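Local coordinates for PAN2-PAN3 deadenylation complex catalytic subunit pan2 (Neurospora crassa, PDB 4CZW), which is thought to shorten the poly(A) tails of messenger RNA as the catalytic exonuclease subunit of the PAN2-PAN3 deadenylation complex, at residues T162-N167 and K177-T182; F415-P420 and K424-L429; S118-D123 and T138-D143. All coordinates share one frame; numbering follows the deposited sequence.

Contact 1 of 3, residues T162-N167 and K177-T182; sequences TLFKLN and KRLLET
A Schellman motif closes helix 158-163 in the ubiquitin-hydrolase-like domain, and its Phe164, the first residue to leave the helix, stacks on Arg178 near the end of helix 172-180. Lys165, with positive phi, is the C-prime residue: Leu166 N bonds back to Arg161 O, while the bond from Lys165 N to Thr162 O is weak. From this turn the Phe164 CB points toward the second helix. Arg178 comes the other way, its CG anti to the backbone N (chi1 -174°) and its chain extended as far as NE, and the two side chains slide past each other. Ring and guanidinium planes are only 6° apart, with Arg178 CZ over the ring face, which makes this both a flat stack and a cation-pi contact. The guanidinium is displaced toward the root of the phenyl, while NE and CD stay over the ring: Arg178 CZ lies 3.4 Å from Phe164 CG, and Arg178 NH1 runs on to 3.4 Å from Phe164 CB. Farther back, Arg178 CD sits 3.7 Å from the Phe164 centroid and adds a CH-pi contact. An alanine in place of Phe164 would remove the ring and is likely to leave the Arg178 guanidinium without its stacking surface, able to swing more freely. Leu179, which also packs on Met66 of helix 61-71, meets the ring at its edge, where Leu179 CD2 is 3.9 Å from Phe164 CZ. The guanidinium has an edge neighbour of its own: Leu166 CD2 stands 4.1 Å from Arg178 NH1.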
loop_
_atom_site.group_PDB
_atom_site.type_symbol
_atom_site.label_atom_id
_atom_site.label_comp_id
_atom_site.label_asym_id
_atom_site.label_seq_id
_atom_site.Cartn_x
_atom_site.Cartn_y
_atom_site.Cartn_z
ATOM N N THR A 162 20.013 1.897 14.157
ATOM C CA THR A 162 20.369 3.255 14.548
ATOM C C THR A 162 19.323 3.831 15.498
ATOM O O THR A 162 19.660 4.475 16.492
ATOM C CB THR A 162 20.507 4.175 13.319
ATOM O OG1 THR A 162 21.528 3.665 12.450
ATOM C CG2 THR A 162 20.869 5.591 13.742
ATOM N N LEU A 163 18.055 3.585 15.183
ATOM C CA LEU A 163 16.943 4.062 16.000
ATOM C C LEU A 163 17.005 3.508 17.419
ATOM O O LEU A 163 16.889 4.253 18.393
ATOM C CB LEU A 163 15.608 3.685 15.354
ATOM C CG LEU A 163 14.347 3.969 16.174
ATOM C CD1 LEU A 163 14.174 5.462 16.397
ATOM C CD2 LEU A 163 13.121 3.377 15.497
ATOM N N PHE A 164 17.193 2.197 17.529
ATOM C CA PHE A 164 17.234 1.535 18.826
ATOM C C PHE A 164 18.637 1.568 19.427
ATOM O O PHE A 164 18.888 0.962 20.470
ATOM C CB PHE A 164 16.740 0.093 18.697
ATOM C CG PHE A 164 15.319 -0.017 18.222
ATOM C CD1 PHE A 164 14.369 0.914 18.616
ATOM C CD2 PHE A 164 14.933 -1.042 17.374
ATOM C CE1 PHE A 164 13.061 0.819 18.179
ATOM C CE2 PHE A 164 13.626 -1.141 16.933
ATOM C CZ PHE A 164 12.689 -0.209 17.336
ATOM N N LYS A 165 19.538 2.283 18.757
ATOM C CA LYS A 165 20.910 2.487 19.221
ATOM C C LYS A 165 21.635 1.178 19.518
ATOM O O LYS A 165 22.405 1.085 20.474
ATOM C CB LYS A 165 20.922 3.386 20.461
ATOM C CG LYS A 165 20.461 4.807 20.185
ATOM C CD LYS A 165 20.446 5.649 21.449
ATOM C CE LYS A 165 20.011 7.075 21.150
ATOM N NZ LYS A 165 19.929 7.904 22.383
ATOM N N LEU A 166 21.383 0.172 18.688
ATOM C CA LEU A 166 22.057 -1.113 18.812
ATOM C C LEU A 166 23.454 -1.036 18.205
ATOM O O LEU A 166 23.708 -0.218 17.320
ATOM C CB LEU A 166 21.240 -2.213 18.132
ATOM C CG LEU A 166 19.788 -2.360 18.589
ATOM C CD1 LEU A 166 19.001 -3.205 17.604
ATOM C CD2 LEU A 166 19.723 -2.963 19.984
ATOM N N ASN A 167 24.358 -1.882 18.685
ATOM C CA ASN A 167 25.714 -1.926 18.152
ATOM C C ASN A 167 25.817 -2.898 16.983
ATOM O O ASN A 167 26.296 -2.545 15.906
ATOM C CB ASN A 167 26.709 -2.312 19.248
ATOM C CG ASN A 167 26.747 -1.303 20.380
ATOM O OD1 ASN A 167 26.476 -0.119 20.182
ATOM N ND2 ASN A 167 27.086 -1.770 21.577
ATOM N N LYS A 177 9.313 -7.757 16.354
ATOM C CA LYS A 177 8.603 -7.872 17.620
ATOM C C LYS A 177 8.645 -6.549 18.377
ATOM O O LYS A 177 7.650 -6.125 18.965
ATOM C CB LYS A 177 9.205 -8.995 18.467
ATOM C CG LYS A 177 8.429 -9.314 19.731
ATOM C CD LYS A 177 9.008 -10.533 20.431
ATOM C CE LYS A 177 8.220 -10.880 21.682
ATOM N NZ LYS A 177 8.242 -9.770 22.672
ATOM N N ARG A 178 9.800 -5.896 18.349
ATOM C CA ARG A 178 9.976 -4.611 19.018
ATOM C C ARG A 178 9.231 -3.502 18.275
ATOM O O ARG A 178 8.902 -2.464 18.850
ATOM C CB ARG A 178 11.467 -4.275 19.132
ATOM C CG ARG A 178 11.776 -3.030 19.950
ATOM C CD ARG A 178 13.274 -2.866 20.161
ATOM N NE ARG A 178 13.590 -1.664 20.927
ATOM C CZ ARG A 178 14.808 -1.350 21.355
ATOM N NH1 ARG A 178 15.832 -2.152 21.097
ATOM N NH2 ARG A 178 15.004 -0.234 22.044
ATOM N N LEU A 179 8.954 -3.739 16.996
ATOM C CA LEU A 179 8.315 -2.740 16.148
ATOM C C LEU A 179 6.790 -2.758 16.241
ATOM O O LEU A 179 6.152 -1.706 16.229
ATOM C CB LEU A 179 8.742 -2.938 14.691
ATOM C CG LEU A 179 10.175 -2.537 14.337
ATOM C CD1 LEU A 179 10.586 -3.134 13.000
ATOM C CD2 LEU A 179 10.313 -1.024 14.310
ATOM N N LEU A 180 6.207 -3.950 16.336
ATOM C CA LEU A 180 4.756 -4.083 16.240
ATOM C C LEU A 180 4.095 -4.682 17.482
ATOM O O LEU A 180 2.919 -4.430 17.741
ATOM C CB LEU A 180 4.394 -4.933 15.019
ATOM C CG LEU A 180 4.950 -4.480 13.667
ATOM C CD1 LEU A 180 4.458 -5.391 12.553
ATOM C CD2 LEU A 180 4.583 -3.029 13.385
ATOM N N GLU A 181 4.843 -5.471 18.248
ATOM C CA GLU A 181 4.252 -6.199 19.369
ATOM C C GLU A 181 4.360 -5.481 20.709
ATOM O O GLU A 181 5.322 -4.759 20.972
ATOM C CB GLU A 181 4.893 -7.583 19.504
ATOM C CG GLU A 181 4.542 -8.552 18.395
ATOM C CD GLU A 181 4.898 -9.981 18.749
ATOM O OE1 GLU A 181 5.104 -10.261 19.949
ATOM O OE2 GLU A 181 4.973 -10.824 17.831
ATOM N N THR A 182 3.356 -5.695 21.553
ATOM C CA THR A 182 3.421 -5.298 22.951
ATOM C C THR A 182 3.912 -6.486 23.768
ATOM O O THR A 182 3.141 -7.394 24.080
ATOM C CB THR A 182 2.056 -4.827 23.485
ATOM O OG1 THR A 182 1.603 -3.698 22.727
ATOM C CG2 THR A 182 2.162 -4.437 24.953
#

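Contact 2 of 3, residues F415-P420 and K424-L429; sequences FRDNNP and KTYELL
Phe415 meets Leu429 where two irregular, roughly antiparallel segments pass each other; an Asx turn at Asp417 shapes the first. Both belong to the connection between helix 412-415 and strand 441-451, the strand that carries Asp445 and Glu447 of the exonuclease. The Phe415 ring turns its edge to the Leu429 backbone, with Phe415 CD1 3.3 Å from Leu429 O, and its CE1 packs 3.8 Å from Leu429 CB. Leu429 also lies on Phe491 of strand 490-496, so the ring is joined through it to the exonuclease sheet. Arg416 points its CB away from the second segment, bonds through NH2 to Ser412 OG and touches Leu76; its carbonyl contributes here, Arg416 O being 3.7 Å from Leu428 CD1. The same methyl reaches the next residue, lying 3.6 Å from Asp417 CB, with the two side chains crossing at about a right angle. Asp417 holds CG anti to its backbone N (chi1 -177°), which lets OD1 take the amide of Asn419 in a nearly straight bond: Asn419 N to Asp417 OD1 is 3.2 Å, with 164° at the hydrogen. The donor arrives from well above the carboxylate plane. Lys424 NZ stays 4.5 Å from Asp417 OD2, beyond a salt bridge, and bonds instead to His421 O; the nearby positive charge may still steady the carboxylate. At Asn419 the amide splits its work. Its OD1 takes a bond from His421 ND1, while ND2 turns to the second segment, where the Lys424 chain comes from the opposite direction and puts CG 3.3 Å from Asn419 ND2. That nitrogen also gives a weak, strongly bent hydrogen bond to the phenol, Asn419 ND2 to Tyr426 OH being 3.2 Å with 123° at the hydrogen.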
loop_
_atom_site.group_PDB
_atom_site.type_symbol
_atom_site.label_atom_id
_atom_site.label_comp_id
_atom_site.label_asym_id
_atom_site.label_seq_id
_atom_site.Cartn_x
_atom_site.Cartn_y
_atom_site.Cartn_z
ATOM N N PHE A 415 16.616 -12.819 -13.757
ATOM C CA PHE A 415 17.534 -13.761 -14.390
ATOM C C PHE A 415 17.156 -15.220 -14.151
ATOM O O PHE A 415 17.698 -16.120 -14.793
ATOM C CB PHE A 415 18.962 -13.515 -13.893
ATOM C CG PHE A 415 19.392 -12.077 -13.966
ATOM C CD1 PHE A 415 19.787 -11.517 -15.169
ATOM C CD2 PHE A 415 19.406 -11.286 -12.829
ATOM C CE1 PHE A 415 20.185 -10.194 -15.238
ATOM C CE2 PHE A 415 19.802 -9.963 -12.890
ATOM C CZ PHE A 415 20.192 -9.417 -14.096
ATOM N N ARG A 416 16.225 -15.455 -13.231
ATOM C CA ARG A 416 15.849 -16.817 -12.860
ATOM C C ARG A 416 15.017 -17.498 -13.945
ATOM O O ARG A 416 14.150 -16.877 -14.559
ATOM C CB ARG A 416 15.081 -16.814 -11.536
ATOM C CG ARG A 416 14.734 -18.204 -11.019
ATOM C CD ARG A 416 14.129 -18.156 -9.623
ATOM N NE ARG A 416 15.076 -17.657 -8.630
ATOM C CZ ARG A 416 15.068 -16.419 -8.145
ATOM N NH1 ARG A 416 14.156 -15.549 -8.560
ATOM N NH2 ARG A 416 15.967 -16.051 -7.244
ATOM N N ASP A 417 15.291 -18.780 -14.172
ATOM C CA ASP A 417 14.555 -19.562 -15.159
ATOM C C ASP A 417 13.841 -20.744 -14.510
ATOM O O ASP A 417 14.480 -21.647 -13.968
ATOM C CB ASP A 417 15.496 -20.061 -16.258
ATOM C CG ASP A 417 14.766 -20.828 -17.346
ATOM O OD1 ASP A 417 13.558 -20.583 -17.543
ATOM O OD2 ASP A 417 15.404 -21.674 -18.009
ATOM N N ASN A 418 12.514 -20.732 -14.570
ATOM C CA ASN A 418 11.708 -21.826 -14.037
ATOM C C ASN A 418 10.726 -22.350 -15.078
ATOM O O ASN A 418 9.694 -22.929 -14.738
ATOM C CB ASN A 418 10.955 -21.378 -12.783
ATOM C CG ASN A 418 11.886 -21.020 -11.641
ATOM O OD1 ASN A 418 12.959 -21.604 -11.493
ATOM N ND2 ASN A 418 11.477 -20.055 -10.825
ATOM N N ASN A 419 11.058 -22.142 -16.348
ATOM C CA ASN A 419 10.208 -22.576 -17.451
ATOM C C ASN A 419 10.566 -23.985 -17.913
ATOM O O ASN A 419 11.661 -24.214 -18.430
ATOM C CB ASN A 419 10.314 -21.588 -18.616
ATOM C CG ASN A 419 9.305 -21.867 -19.715
ATOM O OD1 ASN A 419 8.341 -22.605 -19.519
ATOM N ND2 ASN A 419 9.521 -21.265 -20.879
ATOM N N PRO A 420 9.638 -24.937 -17.725
ATOM C CA PRO A 420 9.849 -26.344 -18.086
ATOM C C PRO A 420 10.028 -26.560 -19.587
ATOM O O PRO A 420 10.851 -27.379 -19.993
ATOM C CB PRO A 420 8.570 -27.029 -17.588
ATOM C CG PRO A 420 7.553 -25.941 -17.531
ATOM C CD PRO A 420 8.311 -24.716 -17.126
ATOM N N LYS A 424 10.819 -21.397 -26.127
ATOM C CA LYS A 424 10.440 -20.123 -25.526
ATOM C C LYS A 424 10.364 -19.009 -26.566
ATOM O O LYS A 424 11.035 -19.060 -27.596
ATOM C CB LYS A 424 11.432 -19.738 -24.425
ATOM C CG LYS A 424 11.649 -20.812 -23.372
ATOM C CD LYS A 424 12.673 -20.367 -22.339
ATOM C CE LYS A 424 12.886 -21.430 -21.273
ATOM N NZ LYS A 424 13.391 -22.706 -21.850
ATOM N N THR A 425 9.543 -18.003 -26.286
ATOM C CA THR A 425 9.431 -16.841 -27.159
ATOM C C THR A 425 10.231 -15.673 -26.595
ATOM O O THR A 425 10.030 -14.524 -26.986
ATOM C CB THR A 425 7.966 -16.410 -27.347
ATOM O OG1 THR A 425 7.370 -16.166 -26.067
ATOM C CG2 THR A 425 7.180 -17.493 -28.068
ATOM N N TYR A 426 11.139 -15.976 -25.673
ATOM C CA TYR A 426 11.958 -14.951 -25.040
ATOM C C TYR A 426 13.353 -15.472 -24.721
ATOM O O TYR A 426 13.568 -16.679 -24.603
ATOM C CB TYR A 426 11.286 -14.440 -23.762
ATOM C CG TYR A 426 11.099 -15.499 -22.695
ATOM C CD1 TYR A 426 9.972 -16.309 -22.683
ATOM C CD2 TYR A 426 12.048 -15.684 -21.696
ATOM C CE1 TYR A 426 9.795 -17.276 -21.712
ATOM C CE2 TYR A 426 11.881 -16.650 -20.721
ATOM C CZ TYR A 426 10.753 -17.442 -20.733
ATOM O OH TYR A 426 10.582 -18.403 -19.763
ATOM N N GLU A 427 14.299 -14.550 -24.582
ATOM C CA GLU A 427 15.657 -14.892 -24.178
ATOM C C GLU A 427 16.052 -14.064 -22.961
ATOM O O GLU A 427 16.274 -12.858 -23.069
ATOM C CB GLU A 427 16.641 -14.666 -25.326
ATOM C CG GLU A 427 16.337 -15.483 -26.571
ATOM C CD GLU A 427 17.351 -15.264 -27.677
ATOM O OE1 GLU A 427 18.419 -14.677 -27.400
ATOM O OE2 GLU A 427 17.080 -15.678 -28.824
ATOM N N LEU A 428 16.132 -14.724 -21.808
ATOM C CA LEU A 428 16.389 -14.056 -20.534
ATOM C C LEU A 428 17.654 -13.207 -20.546
ATOM O O LEU A 428 18.587 -13.470 -21.306
ATOM C CB LEU A 428 16.480 -15.088 -19.408
ATOM C CG LEU A 428 15.197 -15.840 -19.053
ATOM C CD1 LEU A 428 15.477 -16.895 -17.998
ATOM C CD2 LEU A 428 14.128 -14.870 -18.573
ATOM N N LEU A 429 17.672 -12.184 -19.697
ATOM C CA LEU A 429 18.829 -11.309 -19.570
ATOM C C LEU A 429 20.036 -12.070 -19.044
ATOM O O LEU A 429 19.916 -12.890 -18.135
ATOM C CB LEU A 429 18.516 -10.132 -18.644
ATOM C CG LEU A 429 17.468 -9.125 -19.119
ATOM C CD1 LEU A 429 17.184 -8.103 -18.031
ATOM C CD2 LEU A 429 17.923 -8.439 -20.397
#

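Contact 3 of 3, residues S118-D123 and T138-D143; sequences SGVLED and TMFLFD
Phe140 lays one face of its ring under a methyl of Val120, CG2, and so packs helix 130-149 of the ubiquitin-hydrolase-like domain against the loop that leads into it from helix 103-109. The side chains meet at about a right angle, and the other methyl reaches the base of the phenyl: Val120 CG1 is 3.8 Å from Phe140 CB and 4.0 Å from Phe140 CG. With CG anti to the backbone N (chi1 -174°), the phenyl extends off the helix toward the loop, where it also finds Ser118. That serine approaches the ring obliquely, its OG 3.4 Å from Phe140 CD1 and its CB 3.6 Å from the same carbon. No hydrogen bond links the two segments. The Ser118 hydroxyl is hydrogen-bonded to Asn114 O, earlier in the same loop, and touches the ring through van der Waals contact.

Gly119, with positive phi, lies between Ser118 and Val120, whose CB atoms both point toward the helix. The loop is pinned by polar bonds around the apolar contact: Gly119 O accepts from Asn136 ND2, one turn before Phe140 on the same helix, and Val120 O bonds to Tyr49 OH. Leu81 of helix 81-94 also touches the Phe140 side chain. Ser118 OG spans two ring carbons, lying 3.5 Å from Phe140 CE1 as well.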
loop_
_atom_site.group_PDB
_atom_site.type_symbol
_atom_site.label_atom_id
_atom_site.label_comp_id
_atom_site.label_asym_id
_atom_site.label_seq_id
_atom_site.Cartn_x
_atom_site.Cartn_y
_atom_site.Cartn_z
ATOM N N SER A 118 -11.467 -13.818 9.082
ATOM C CA SER A 118 -10.979 -12.743 9.938
ATOM C C SER A 118 -11.814 -11.477 9.788
ATOM O O SER A 118 -11.508 -10.446 10.389
ATOM C CB SER A 118 -9.512 -12.439 9.633
ATOM O OG SER A 118 -8.698 -13.578 9.854
ATOM N N GLY A 119 -12.868 -11.559 8.982
ATOM C CA GLY A 119 -13.768 -10.438 8.782
ATOM C C GLY A 119 -13.110 -9.246 8.115
ATOM O O GLY A 119 -13.304 -8.104 8.534
ATOM N N VAL A 120 -12.331 -9.510 7.071
ATOM C CA VAL A 120 -11.628 -8.453 6.355
ATOM C C VAL A 120 -12.085 -8.365 4.902
ATOM O O VAL A 120 -11.609 -7.523 4.140
ATOM C CB VAL A 120 -10.102 -8.667 6.395
ATOM C CG1 VAL A 120 -9.604 -8.650 7.831
ATOM C CG2 VAL A 120 -9.732 -9.974 5.713
ATOM N N LEU A 121 -13.010 -9.242 4.524
ATOM C CA LEU A 121 -13.565 -9.241 3.174
ATOM C C LEU A 121 -15.033 -8.824 3.210
ATOM O O LEU A 121 -15.877 -9.547 3.740
ATOM C CB LEU A 121 -13.410 -10.620 2.529
ATOM C CG LEU A 121 -11.985 -11.176 2.482
ATOM C CD1 LEU A 121 -11.970 -12.581 1.899
ATOM C CD2 LEU A 121 -11.068 -10.255 1.691
ATOM N N GLU A 122 -15.330 -7.664 2.631
ATOM C CA GLU A 122 -16.648 -7.043 2.752
ATOM C C GLU A 122 -17.787 -7.878 2.163
ATOM O O GLU A 122 -18.958 -7.618 2.440
ATOM C CB GLU A 122 -16.637 -5.659 2.093
ATOM C CG GLU A 122 -16.426 -5.680 0.586
ATOM C CD GLU A 122 -16.313 -4.287 -0.006
ATOM O OE1 GLU A 122 -16.375 -3.305 0.764
ATOM O OE2 GLU A 122 -16.159 -4.174 -1.240
ATOM N N ASP A 123 -17.446 -8.877 1.354
ATOM C CA ASP A 123 -18.453 -9.742 0.751
ATOM C C ASP A 123 -18.717 -10.980 1.603
ATOM O O ASP A 123 -19.785 -11.586 1.518
ATOM C CB ASP A 123 -18.026 -10.161 -0.657
ATOM C CG ASP A 123 -17.994 -8.997 -1.628
ATOM O OD1 ASP A 123 -18.748 -8.024 -1.416
ATOM O OD2 ASP A 123 -17.217 -9.057 -2.604
ATOM N N THR A 138 -6.663 -4.067 10.299
ATOM C CA THR A 138 -5.518 -3.526 11.022
ATOM C C THR A 138 -4.838 -4.622 11.836
ATOM O O THR A 138 -3.612 -4.719 11.867
ATOM C CB THR A 138 -5.932 -2.374 11.958
ATOM O OG1 THR A 138 -6.637 -1.376 11.210
ATOM C CG2 THR A 138 -4.707 -1.746 12.609
HETATM N N MSE A 139 -5.647 -5.453 12.482
HETATM C CA MSE A 139 -5.134 -6.584 13.244
HETATM C C MSE A 139 -4.630 -7.682 12.311
HETATM O O MSE A 139 -3.603 -8.310 12.573
HETATM C CB MSE A 139 -6.213 -7.133 14.180
HETATM C CG MSE A 139 -6.643 -6.155 15.264
HETATM SE SE MSE A 139 -7.993 -6.881 16.472
HETATM C CE MSE A 139 -9.503 -6.983 15.243
ATOM N N PHE A 140 -5.357 -7.903 11.219
ATOM C CA PHE A 140 -5.002 -8.932 10.246
ATOM C C PHE A 140 -3.687 -8.608 9.542
ATOM O O PHE A 140 -2.834 -9.480 9.375
ATOM C CB PHE A 140 -6.121 -9.099 9.215
ATOM C CG PHE A 140 -5.908 -10.244 8.265
ATOM C CD1 PHE A 140 -6.203 -11.542 8.646
ATOM C CD2 PHE A 140 -5.425 -10.020 6.986
ATOM C CE1 PHE A 140 -6.013 -12.597 7.773
ATOM C CE2 PHE A 140 -5.232 -11.072 6.108
ATOM C CZ PHE A 140 -5.528 -12.361 6.502
ATOM N N LEU A 141 -3.528 -7.353 9.132
ATOM C CA LEU A 141 -2.324 -6.927 8.425
ATOM C C LEU A 141 -1.088 -6.976 9.315
ATOM O O LEU A 141 -0.065 -7.535 8.925
ATOM C CB LEU A 141 -2.501 -5.514 7.864
ATOM C CG LEU A 141 -3.189 -5.414 6.502
ATOM C CD1 LEU A 141 -3.246 -3.969 6.035
ATOM C CD2 LEU A 141 -2.467 -6.281 5.483
ATOM N N PHE A 142 -1.187 -6.390 10.505
ATOM C CA PHE A 142 -0.070 -6.359 11.444
ATOM C C PHE A 142 0.422 -7.760 11.790
ATOM O O PHE A 142 1.613 -7.969 12.019
ATOM C CB PHE A 142 -0.465 -5.614 12.721
ATOM C CG PHE A 142 -0.190 -4.138 12.671
ATOM C CD1 PHE A 142 -0.836 -3.330 11.750
ATOM C CD2 PHE A 142 0.710 -3.557 13.549
ATOM C CE1 PHE A 142 -0.585 -1.972 11.701
ATOM C CE2 PHE A 142 0.964 -2.200 13.505
ATOM C CZ PHE A 142 0.316 -1.407 12.580
ATOM N N ASP A 143 -0.498 -8.718 11.821
ATOM C CA ASP A 143 -0.149 -10.105 12.099
ATOM C C ASP A 143 0.526 -10.752 10.895
ATOM O O ASP A 143 1.540 -11.435 11.032
ATOM C CB ASP A 143 -1.392 -10.903 12.497
ATOM C CG ASP A 143 -1.081 -12.358 12.791
ATOM O OD1 ASP A 143 0.038 -12.646 13.264
ATOM O OD2 ASP A 143 -1.957 -13.215 12.548
#

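In the fold
Contacts 1 and 3 both sit in the ubiquitin-hydrolase-like scaffold and touch directly: Leu180 CD2 of 177-182 packs 3.7 Å from Phe142 CE2 of 138-143, although the contact centres are 25 Å apart. Contact 2 stands off, its nearest atoms about 25 Å from contact 1 and about 24 Å from contact 3, on the path toward the exonuclease, whose probable metal ligands include Asp445 and Glu447. The zinc site of His70, Cys75, Cys80 and Cys83 is near all three. Side-chain separations are about 11 Å from Leu179 to His70, about 9 Å from Arg416 to Cys75 and about 11 Å from Phe140 to Cys80; the four ligands all lie outside the segments.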